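Local coordinates for protein translation initiation factor eIF2B subunit epsilon (Schizosaccharomyces pombe, PDB 5B04) that forms part of the eIF2B complex, which catalyses the exchange of GDP for GTP on the gamma subunit of translation initiation factor eIF2, at residues D129-P135 and E268-V274; M155-E161 and I261-K267; F366-V372 and I383-K389. One frame throughout, in Å; residues are numbered along the deposited sequence.

Contacts 1 and 2 are buried and belong to the nucleotidyltransferase-like part of the chain. Contact 3 is partly buried and lies in the left-handed beta-helix domain. Contact 2 joins two strands of the large mixed sheet, and contact 1 is a separate two-stranded antiparallel ribbon. Strand 260-266 is followed, after a short loop, by strand 271-273, and Arg160 of contact 2 bonds to Asn269 O of contact 1. Contact 3 stands apart, with its centre about 38 Å from that of contact 2. Contact 1 relies on backbone and hydroxyl bonds, contact 2 adds a salt bridge at a subunit interface, and contact 3 joins coils by backbone bonds, with aliphatic groups between them and polar ones at the turns.

Contact 1: D129-P135 and E268-V274; sequences DVVSNVP and ENYAARV
Val131 and Ala272 form the firm part of this contact. Val131 N gives a nearly straight bond to Ala272 O at 2.9 Å (174°), while the return bond from Ala272 N to Val131 O is weak. Val274 N closes the same end on Asp129 O. Beside this pairing, Val131 CG2 lies 4.0 Å from Tyr270 CE2 and close to the Ala272 methyl. Ile283 of helix 277-288 covers all three side chains. On the other face, Val130 CG1 meets Arg273 CG at 3.5 Å. The Arg273 chain then leads away to Ser127 and Tyr27.

Ser132 OG is held twice. With OG anti to the backbone N (chi1 -175°), it donates to Tyr270 O at 2.7 Å, in the carbonyl plane, and accepts from Val134 N in an ST turn. Past this point the strand pairing gives way to loop, and the contact is looser. Val134 CG2 rests on Asn269 CB at 3.5 Å, and partly exposed Pro135 CD only brushes Asn269 ND2. Asn269 N there bonds to Asp340 of the beta subunit. The pairing is a short two-stranded antiparallel ribbon beside the main sheet of a nucleotidyltransferase-like (GT-A) fold.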
loop_
_atom_site.group_PDB
_atom_site.type_symbol
_atom_site.label_atom_id
_atom_site.label_comp_id
_atom_site.label_asym_id
_atom_site.label_seq_id
_atom_site.Cartn_x
_atom_site.Cartn_y
_atom_site.Cartn_z
ATOM N N ASP I 129 -41.576 -15.438 39.332
ATOM C CA ASP I 129 -40.143 -15.294 39.096
ATOM C C ASP I 129 -39.877 -14.550 37.795
ATOM O O ASP I 129 -40.499 -14.829 36.769
ATOM C CB ASP I 129 -39.455 -16.660 39.071
ATOM C CG ASP I 129 -39.268 -17.244 40.458
ATOM O OD1 ASP I 129 -38.417 -16.727 41.211
ATOM O OD2 ASP I 129 -39.968 -18.222 40.792
ATOM N N VAL I 130 -38.950 -13.600 37.841
ATOM C CA VAL I 130 -38.624 -12.806 36.664
ATOM C C VAL I 130 -37.291 -13.208 36.048
ATOM O O VAL I 130 -36.387 -13.696 36.730
ATOM C CB VAL I 130 -38.577 -11.297 36.988
ATOM C CG1 VAL I 130 -39.885 -10.845 37.598
ATOM C CG2 VAL I 130 -37.424 -10.989 37.926
ATOM N N VAL I 131 -37.192 -13.010 34.739
ATOM C CA VAL I 131 -35.935 -13.141 34.022
ATOM C C VAL I 131 -35.654 -11.814 33.327
ATOM O O VAL I 131 -36.396 -11.399 32.436
ATOM C CB VAL I 131 -35.969 -14.296 32.999
ATOM C CG1 VAL I 131 -35.824 -15.631 33.700
ATOM C CG2 VAL I 131 -37.262 -14.263 32.203
ATOM N N SER I 132 -34.598 -11.129 33.751
ATOM C CA SER I 132 -34.329 -9.806 33.208
ATOM C C SER I 132 -32.898 -9.338 33.425
ATOM O O SER I 132 -32.308 -9.567 34.480
ATOM C CB SER I 132 -35.294 -8.787 33.817
ATOM O OG SER I 132 -35.123 -7.513 33.223
ATOM N N ASN I 133 -32.353 -8.680 32.408
ATOM C CA ASN I 133 -31.063 -8.018 32.516
ATOM C C ASN I 133 -31.250 -6.507 32.581
ATOM O O ASN I 133 -30.294 -5.746 32.435
ATOM C CB ASN I 133 -30.157 -8.395 31.344
ATOM C CG ASN I 133 -30.843 -8.237 30.000
ATOM O OD1 ASN I 133 -31.978 -7.766 29.920
ATOM N ND2 ASN I 133 -30.154 -8.626 28.935
ATOM N N VAL I 134 -32.494 -6.084 32.794
ATOM C CA VAL I 134 -32.821 -4.669 32.932
ATOM C C VAL I 134 -32.317 -4.116 34.260
ATOM O O VAL I 134 -32.737 -4.569 35.325
ATOM C CB VAL I 134 -34.343 -4.420 32.842
ATOM C CG1 VAL I 134 -34.680 -2.999 33.273
ATOM C CG2 VAL I 134 -34.852 -4.692 31.439
ATOM N N PRO I 135 -31.406 -3.135 34.199
ATOM C CA PRO I 135 -30.948 -2.458 35.414
ATOM C C PRO I 135 -32.008 -1.493 35.934
ATOM O O PRO I 135 -32.379 -0.549 35.237
ATOM C CB PRO I 135 -29.693 -1.717 34.949
ATOM C CG PRO I 135 -29.929 -1.464 33.499
ATOM C CD PRO I 135 -30.731 -2.630 32.990
ATOM N N GLU I 268 -34.830 -1.279 25.868
ATOM C CA GLU I 268 -33.659 -2.064 25.614
ATOM C C GLU I 268 -33.782 -3.238 26.502
ATOM O O GLU I 268 -34.758 -3.379 27.165
ATOM C CB GLU I 268 -32.411 -1.233 25.753
ATOM C CG GLU I 268 -32.596 0.255 25.621
ATOM C CD GLU I 268 -31.768 0.990 26.631
ATOM O OE1 GLU I 268 -30.528 0.879 26.544
ATOM O OE2 GLU I 268 -32.357 1.656 27.511
ATOM N N ASN I 269 -32.791 -4.095 26.505
ATOM C CA ASN I 269 -32.815 -5.264 27.344
ATOM C C ASN I 269 -33.876 -6.290 27.124
ATOM O O ASN I 269 -34.232 -6.578 25.995
ATOM C CB ASN I 269 -32.559 -4.764 28.748
ATOM C CG ASN I 269 -31.332 -3.912 28.843
ATOM O OD1 ASN I 269 -30.274 -4.294 28.394
ATOM N ND2 ASN I 269 -31.466 -2.762 29.456
ATOM N N TYR I 270 -34.396 -6.811 28.223
ATOM C CA TYR I 270 -35.277 -7.954 28.211
ATOM C C TYR I 270 -35.990 -7.944 29.512
ATOM O O TYR I 270 -35.402 -7.646 30.520
ATOM C CB TYR I 270 -34.653 -9.307 27.977
ATOM C CG TYR I 270 -35.615 -10.436 27.844
ATOM C CD1 TYR I 270 -36.384 -10.567 26.741
ATOM C CD2 TYR I 270 -35.715 -11.390 28.811
ATOM C CE1 TYR I 270 -37.246 -11.606 26.614
ATOM C CE2 TYR I 270 -36.586 -12.432 28.688
ATOM C CZ TYR I 270 -37.334 -12.528 27.596
ATOM O OH TYR I 270 -38.195 -13.552 27.463
ATOM N N ALA I 271 -37.254 -8.319 29.526
ATOM C CA ALA I 271 -37.830 -8.633 30.828
ATOM C C ALA I 271 -39.057 -9.494 30.623
ATOM O O ALA I 271 -39.799 -9.260 29.707
ATOM C CB ALA I 271 -38.214 -7.422 31.621
ATOM N N ALA I 272 -39.285 -10.464 31.497
ATOM C CA ALA I 272 -40.422 -11.344 31.407
ATOM C C ALA I 272 -40.580 -12.115 32.674
ATOM O O ALA I 272 -39.660 -12.231 33.431
ATOM C CB ALA I 272 -40.261 -12.286 30.253
ATOM N N ARG I 273 -41.751 -12.681 32.882
ATOM C CA ARG I 273 -42.039 -13.503 34.053
ATOM C C ARG I 273 -42.437 -14.923 33.671
ATOM O O ARG I 273 -43.206 -15.133 32.733
ATOM C CB ARG I 273 -43.149 -12.871 34.897
ATOM C CG ARG I 273 -42.725 -11.625 35.647
ATOM C CD ARG I 273 -43.790 -11.180 36.634
ATOM N NE ARG I 273 -45.092 -11.026 35.993
ATOM C CZ ARG I 273 -46.199 -11.637 36.401
ATOM N NH1 ARG I 273 -46.163 -12.437 37.455
ATOM N NH2 ARG I 273 -47.344 -11.442 35.759
ATOM N N VAL I 274 -41.907 -15.894 34.407
ATOM C CA VAL I 274 -42.286 -17.289 34.221
ATOM C C VAL I 274 -43.525 -17.588 35.055
ATOM O O VAL I 274 -43.424 -18.018 36.205
ATOM C CB VAL I 274 -41.150 -18.246 34.615
ATOM C CG1 VAL I 274 -41.459 -19.655 34.135
ATOM C CG2 VAL I 274 -39.831 -17.763 34.038
#

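Contact 2: M155-E161 and I261-K267; sequences MTMVVRE and IHCHVAK
Val159 CG2 meets Val265 CG2 at 3.8 Å in the apolar middle of this strand pair. On the same face, the Met157 methyl CE touches Cys263 SG at 3.6 Å and also reaches Ile261 CG1, with the two side chains at about a right angle. Phe177 of strand 175-179 covers Met157, Val159 and Cys263. Further along, Met155 and Ile261 lie side by side and point the same way, with Ile261 CD1 3.5 Å from Met155 CB.

Strands 155-161 and 261-266 run parallel with a twist of 27° in the large mixed sheet of the nucleotidyltransferase-like domain. Six backbone bonds join them in the staggered pattern of parallel strands. One of these, from Val159 N to His264 O, is almost straight (179°).

The opposite face is more polar. Thr156 CG2 packs on His264 CB at 4.0 Å, while Thr156 OG1 turns to His143 and Arg146, and His264 ND1 to Glu142. Arg160 bends at chi2 (58°), which brings CD to 3.3 Å from Ala266 O and lays one guanidinium face over Lys267 C. Its NH2 bonds to Asn269 O. At the far edge, Lys267 NZ meets Glu161 OE2 from the syn side, well out of the carboxylate plane, in a salt bridge of 3.2 Å. That oxygen is shared with Arg215 and with Arg230 of the gamma subunit, probably favouring a charged carboxylate.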
loop_
_atom_site.group_PDB
_atom_site.type_symbol
_atom_site.label_atom_id
_atom_site.label_comp_id
_atom_site.label_asym_id
_atom_site.label_seq_id
_atom_site.Cartn_x
_atom_site.Cartn_y
_atom_site.Cartn_z
ATOM N N MET I 155 -46.598 4.371 42.743
ATOM C CA MET I 155 -45.912 3.238 42.132
ATOM C C MET I 155 -45.470 3.501 40.692
ATOM O O MET I 155 -46.180 4.144 39.916
ATOM C CB MET I 155 -46.816 2.000 42.194
ATOM C CG MET I 155 -46.342 0.806 41.381
ATOM S SD MET I 155 -47.402 -0.641 41.593
ATOM C CE MET I 155 -48.703 -0.310 40.409
ATOM N N THR I 156 -44.282 3.010 40.351
ATOM C CA THR I 156 -43.773 3.075 38.987
ATOM C C THR I 156 -43.813 1.694 38.340
ATOM O O THR I 156 -43.177 0.756 38.820
ATOM C CB THR I 156 -42.331 3.614 38.939
ATOM O OG1 THR I 156 -42.318 4.987 39.348
ATOM C CG2 THR I 156 -41.768 3.506 37.530
ATOM N N MET I 157 -44.564 1.575 37.250
ATOM C CA MET I 157 -44.712 0.298 36.560
ATOM C C MET I 157 -43.676 0.123 35.455
ATOM O O MET I 157 -43.698 0.839 34.454
ATOM C CB MET I 157 -46.121 0.166 35.979
ATOM C CG MET I 157 -47.222 0.137 37.025
ATOM S SD MET I 157 -48.863 -0.080 36.307
ATOM C CE MET I 157 -49.075 1.482 35.460
ATOM N N VAL I 158 -42.773 -0.833 35.642
ATOM C CA VAL I 158 -41.764 -1.144 34.635
ATOM C C VAL I 158 -42.353 -2.018 33.534
ATOM O O VAL I 158 -42.851 -3.113 33.797
ATOM C CB VAL I 158 -40.545 -1.858 35.250
ATOM C CG1 VAL I 158 -39.627 -2.386 34.156
ATOM C CG2 VAL I 158 -39.795 -0.924 36.185
ATOM N N VAL I 159 -42.300 -1.526 32.300
ATOM C CA VAL I 159 -42.828 -2.264 31.161
ATOM C C VAL I 159 -41.790 -2.375 30.049
ATOM O O VAL I 159 -40.775 -1.677 30.062
ATOM C CB VAL I 159 -44.101 -1.605 30.602
ATOM C CG1 VAL I 159 -45.237 -1.702 31.610
ATOM C CG2 VAL I 159 -43.829 -0.156 30.231
ATOM N N ARG I 160 -42.050 -3.255 29.087
ATOM C CA ARG I 160 -41.118 -3.485 27.991
ATOM C C ARG I 160 -41.748 -3.154 26.643
ATOM O O ARG I 160 -42.840 -3.623 26.324
ATOM C CB ARG I 160 -40.633 -4.936 27.996
ATOM C CG ARG I 160 -39.548 -5.231 26.974
ATOM C CD ARG I 160 -38.347 -4.329 27.190
ATOM N NE ARG I 160 -37.182 -4.749 26.417
ATOM C CZ ARG I 160 -36.900 -4.320 25.191
ATOM N NH1 ARG I 160 -37.706 -3.458 24.586
ATOM N NH2 ARG I 160 -35.813 -4.755 24.571
ATOM N N GLU I 161 -41.052 -2.341 25.857
ATOM C CA GLU I 161 -41.517 -1.988 24.522
ATOM C C GLU I 161 -41.431 -3.200 23.602
ATOM O O GLU I 161 -40.396 -3.863 23.533
ATOM C CB GLU I 161 -40.696 -0.827 23.957
ATOM C CG GLU I 161 -41.319 -0.152 22.748
ATOM C CD GLU I 161 -40.451 0.961 22.195
ATOM O OE1 GLU I 161 -39.283 0.688 21.845
ATOM O OE2 GLU I 161 -40.935 2.109 22.114
ATOM N N ILE I 261 -50.003 7.277 39.444
ATOM C CA ILE I 261 -49.377 6.036 39.023
ATOM C C ILE I 261 -48.503 6.327 37.802
ATOM O O ILE I 261 -48.838 7.183 36.981
ATOM C CB ILE I 261 -50.436 4.945 38.717
ATOM C CG1 ILE I 261 -49.796 3.562 38.697
ATOM C CG2 ILE I 261 -51.185 5.235 37.433
ATOM C CD1 ILE I 261 -49.249 3.168 40.027
ATOM N N HIS I 262 -47.370 5.639 37.692
ATOM C CA HIS I 262 -46.403 5.964 36.648
ATOM C C HIS I 262 -45.876 4.748 35.892
ATOM O O HIS I 262 -45.885 3.628 36.402
ATOM C CB HIS I 262 -45.224 6.736 37.248
ATOM C CG HIS I 262 -45.531 8.171 37.542
ATOM N ND1 HIS I 262 -45.524 9.146 36.569
ATOM C CD2 HIS I 262 -45.854 8.794 38.700
ATOM C CE1 HIS I 262 -45.830 10.310 37.114
ATOM N NE2 HIS I 262 -46.035 10.125 38.406
ATOM N N CYS I 263 -45.413 4.993 34.670
ATOM C CA CYS I 263 -44.844 3.952 33.825
ATOM C C CYS I 263 -43.404 4.261 33.441
ATOM O O CYS I 263 -43.049 5.415 33.198
ATOM C CB CYS I 263 -45.675 3.773 32.553
ATOM S SG CYS I 263 -47.210 2.856 32.764
ATOM N N HIS I 264 -42.578 3.223 33.390
ATOM C CA HIS I 264 -41.248 3.337 32.811
ATOM C C HIS I 264 -41.123 2.371 31.643
ATOM O O HIS I 264 -41.110 1.155 31.830
ATOM C CB HIS I 264 -40.160 3.053 33.845
ATOM C CG HIS I 264 -38.775 3.074 33.277
ATOM N ND1 HIS I 264 -37.972 4.193 33.311
ATOM C CD2 HIS I 264 -38.054 2.115 32.647
ATOM C CE1 HIS I 264 -36.815 3.922 32.734
ATOM N NE2 HIS I 264 -36.839 2.668 32.321
ATOM N N VAL I 265 -41.036 2.918 30.436
ATOM C CA VAL I 265 -40.928 2.094 29.242
ATOM C C VAL I 265 -39.472 1.785 28.921
ATOM O O VAL I 265 -38.728 2.653 28.465
ATOM C CB VAL I 265 -41.584 2.771 28.027
ATOM C CG1 VAL I 265 -41.416 1.909 26.785
ATOM C CG2 VAL I 265 -43.055 3.036 28.300
ATOM N N ALA I 266 -39.068 0.545 29.175
ATOM C CA ALA I 266 -37.732 0.090 28.819
ATOM C C ALA I 266 -37.684 -0.233 27.333
ATOM O O ALA I 266 -38.477 -1.035 26.838
ATOM C CB ALA I 266 -37.337 -1.122 29.646
ATOM N N LYS I 267 -36.752 0.384 26.637
ATOM C CA LYS I 267 -36.604 0.215 25.220
ATOM C C LYS I 267 -35.458 -0.701 24.871
ATOM O O LYS I 267 -35.069 -0.792 23.727
ATOM C CB LYS I 267 -36.406 1.568 24.581
ATOM C CG LYS I 267 -37.707 2.247 24.214
ATOM C CD LYS I 267 -37.718 3.718 24.554
ATOM C CE LYS I 267 -39.065 4.318 24.216
ATOM N NZ LYS I 267 -39.146 4.640 22.772
#

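Contact 3: F366-V372 and I383-K389; sequences FLWEDVV and ILANSVK
Phe366 packs its CB against Ile383 CG1 at 3.9 Å, and its carbonyl takes the N-H of Leu384. Leu367 lies alongside Leu384, pointing the same way into the coil. Trp368 N bonds to Leu384 O. The indole reaches over the next coil because CG stands anti to the carbonyl carbon (chi1 -61°). One ring face takes Ile383 CG2 near its rim, and CE3 lies 3.6 Å from Ala385 CB. Tyr280 binds the indole NE1. With an alanine in place of Trp368, Ile383 CG2 and the Ala385 methyl would probably lose their cover, and Tyr280 OH its indole partner.

Glu369 N gives a weak bond to Asn386 OD1, and Glu369 O accepts from Ser387 N at 3.0 Å. Asp370 O accepts from Lys389 NZ at 3.2 Å. Val371 CG1 drops onto Leu384 CD2 at 3.7 Å, nearly at a right angle. Val372 N bonds to Val388 O at 2.9 Å, while its CB meets Lys389 CD.

Both segments make a type II turn, as successive coils of a left-handed beta-helix do. The chemistry implies aliphatic groups inside, backbone bonds between rungs, polar side chains at the turns, and an apolar outer face (Phe366, Trp368, Ile383) against helix 277-288.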
loop_
_atom_site.group_PDB
_atom_site.type_symbol
_atom_site.label_atom_id
_atom_site.label_comp_id
_atom_site.label_asym_id
_atom_site.label_seq_id
_atom_site.Cartn_x
_atom_site.Cartn_y
_atom_site.Cartn_z
ATOM N N PHE I 366 -38.269 -30.741 26.678
ATOM C CA PHE I 366 -37.551 -30.323 27.876
ATOM C C PHE I 366 -37.191 -31.526 28.739
ATOM O O PHE I 366 -38.068 -32.266 29.185
ATOM C CB PHE I 366 -38.378 -29.330 28.695
ATOM C CG PHE I 366 -38.643 -28.031 27.990
ATOM C CD1 PHE I 366 -39.746 -27.887 27.168
ATOM C CD2 PHE I 366 -37.793 -26.950 28.159
ATOM C CE1 PHE I 366 -39.995 -26.693 26.523
ATOM C CE2 PHE I 366 -38.037 -25.752 27.516
ATOM C CZ PHE I 366 -39.140 -25.623 26.697
ATOM N N LEU I 367 -35.898 -31.718 28.968
ATOM C CA LEU I 367 -35.421 -32.808 29.809
ATOM C C LEU I 367 -34.683 -32.272 31.026
ATOM O O LEU I 367 -33.685 -31.563 30.897
ATOM C CB LEU I 367 -34.504 -33.743 29.020
ATOM C CG LEU I 367 -35.111 -34.971 28.342
ATOM C CD1 LEU I 367 -36.219 -34.592 27.371
ATOM C CD2 LEU I 367 -34.014 -35.743 27.632
ATOM N N TRP I 368 -35.176 -32.613 32.210
ATOM C CA TRP I 368 -34.511 -32.216 33.441
ATOM C C TRP I 368 -33.519 -33.315 33.826
ATOM O O TRP I 368 -33.187 -34.159 32.996
ATOM C CB TRP I 368 -35.539 -31.942 34.541
ATOM C CG TRP I 368 -36.493 -30.821 34.183
ATOM C CD1 TRP I 368 -36.445 -30.030 33.069
ATOM C CD2 TRP I 368 -37.628 -30.373 34.940
ATOM N NE1 TRP I 368 -37.477 -29.123 33.084
ATOM C CE2 TRP I 368 -38.216 -29.312 34.221
ATOM C CE3 TRP I 368 -38.201 -30.766 36.152
ATOM C CZ2 TRP I 368 -39.350 -28.641 34.676
ATOM C CZ3 TRP I 368 -39.328 -30.097 36.602
ATOM C CH2 TRP I 368 -39.889 -29.047 35.865
ATOM N N GLU I 369 -33.036 -33.310 35.063
ATOM C CA GLU I 369 -31.938 -34.203 35.437
ATOM C C GLU I 369 -32.315 -35.686 35.472
ATOM O O GLU I 369 -33.457 -36.046 35.750
ATOM C CB GLU I 369 -31.365 -33.798 36.797
ATOM C CG GLU I 369 -30.599 -32.487 36.780
ATOM C CD GLU I 369 -29.489 -32.454 37.812
ATOM O OE1 GLU I 369 -29.146 -33.527 38.351
ATOM O OE2 GLU I 369 -28.958 -31.356 38.083
ATOM N N ASP I 370 -31.333 -36.533 35.169
ATOM C CA ASP I 370 -31.441 -37.987 35.310
ATOM C C ASP I 370 -32.566 -38.635 34.503
ATOM O O ASP I 370 -33.048 -39.710 34.859
ATOM C CB ASP I 370 -31.601 -38.355 36.787
ATOM C CG ASP I 370 -30.392 -37.965 37.617
ATOM O OD1 ASP I 370 -30.343 -36.811 38.091
ATOM O OD2 ASP I 370 -29.491 -38.812 37.791
ATOM N N VAL I 371 -32.976 -37.994 33.413
ATOM C CA VAL I 371 -33.973 -38.584 32.527
ATOM C C VAL I 371 -33.324 -39.615 31.609
ATOM O O VAL I 371 -32.341 -39.322 30.930
ATOM C CB VAL I 371 -34.683 -37.520 31.670
ATOM C CG1 VAL I 371 -35.682 -38.175 30.728
ATOM C CG2 VAL I 371 -35.376 -36.502 32.557
ATOM N N VAL I 372 -33.875 -40.825 31.595
ATOM C CA VAL I 372 -33.361 -41.888 30.738
ATOM C C VAL I 372 -34.364 -42.239 29.645
ATOM O O VAL I 372 -35.521 -42.551 29.926
ATOM C CB VAL I 372 -33.023 -43.155 31.548
ATOM C CG1 VAL I 372 -32.785 -44.336 30.620
ATOM C CG2 VAL I 372 -31.809 -42.908 32.433
ATOM N N ILE I 383 -42.349 -31.911 28.658
ATOM C CA ILE I 383 -41.471 -31.747 29.807
ATOM C C ILE I 383 -41.329 -33.061 30.564
ATOM O O ILE I 383 -42.319 -33.664 30.978
ATOM C CB ILE I 383 -41.983 -30.658 30.765
ATOM C CG1 ILE I 383 -42.069 -29.313 30.039
ATOM C CG2 ILE I 383 -41.075 -30.549 31.979
ATOM C CD1 ILE I 383 -42.433 -28.155 30.941
ATOM N N LEU I 384 -40.088 -33.503 30.727
ATOM C CA LEU I 384 -39.791 -34.732 31.449
ATOM C C LEU I 384 -38.978 -34.408 32.697
ATOM O O LEU I 384 -37.776 -34.156 32.612
ATOM C CB LEU I 384 -39.030 -35.721 30.559
ATOM C CG LEU I 384 -39.778 -36.540 29.496
ATOM C CD1 LEU I 384 -40.482 -35.667 28.462
ATOM C CD2 LEU I 384 -38.821 -37.504 28.810
ATOM N N ALA I 385 -39.635 -34.413 33.852
ATOM C CA ALA I 385 -38.985 -34.035 35.103
ATOM C C ALA I 385 -37.917 -35.043 35.524
ATOM O O ALA I 385 -37.627 -35.992 34.796
ATOM C CB ALA I 385 -40.017 -33.867 36.202
ATOM N N ASN I 386 -37.341 -34.833 36.703
ATOM C CA ASN I 386 -36.199 -35.624 37.155
ATOM C C ASN I 386 -36.468 -37.124 37.246
ATOM O O ASN I 386 -37.559 -37.551 37.626
ATOM C CB ASN I 386 -35.710 -35.118 38.514
ATOM C CG ASN I 386 -35.396 -33.637 38.506
ATOM O OD1 ASN I 386 -35.343 -33.007 37.452
ATOM N ND2 ASN I 386 -35.173 -33.073 39.688
ATOM N N SER I 387 -35.454 -37.907 36.885
ATOM C CA SER I 387 -35.478 -39.365 37.000
ATOM C C SER I 387 -36.671 -40.014 36.305
ATOM O O SER I 387 -37.163 -41.054 36.741
ATOM C CB SER I 387 -35.451 -39.777 38.473
ATOM O OG SER I 387 -34.178 -39.523 39.043
ATOM N N VAL I 388 -37.134 -39.395 35.224
ATOM C CA VAL I 388 -38.166 -39.996 34.391
ATOM C C VAL I 388 -37.530 -40.987 33.426
ATOM O O VAL I 388 -36.564 -40.659 32.737
ATOM C CB VAL I 388 -38.954 -38.936 33.600
ATOM C CG1 VAL I 388 -39.717 -39.579 32.454
ATOM C CG2 VAL I 388 -39.901 -38.188 34.516
ATOM N N LYS I 389 -38.062 -42.202 33.388
ATOM C CA LYS I 389 -37.550 -43.218 32.479
ATOM C C LYS I 389 -38.542 -43.468 31.350
ATOM O O LYS I 389 -39.729 -43.686 31.592
ATOM C CB LYS I 389 -37.259 -44.521 33.225
ATOM C CG LYS I 389 -36.711 -44.333 34.632
ATOM C CD LYS I 389 -35.384 -43.589 34.638
ATOM C CE LYS I 389 -34.886 -43.383 36.061
ATOM N NZ LYS I 389 -33.626 -42.590 36.111
#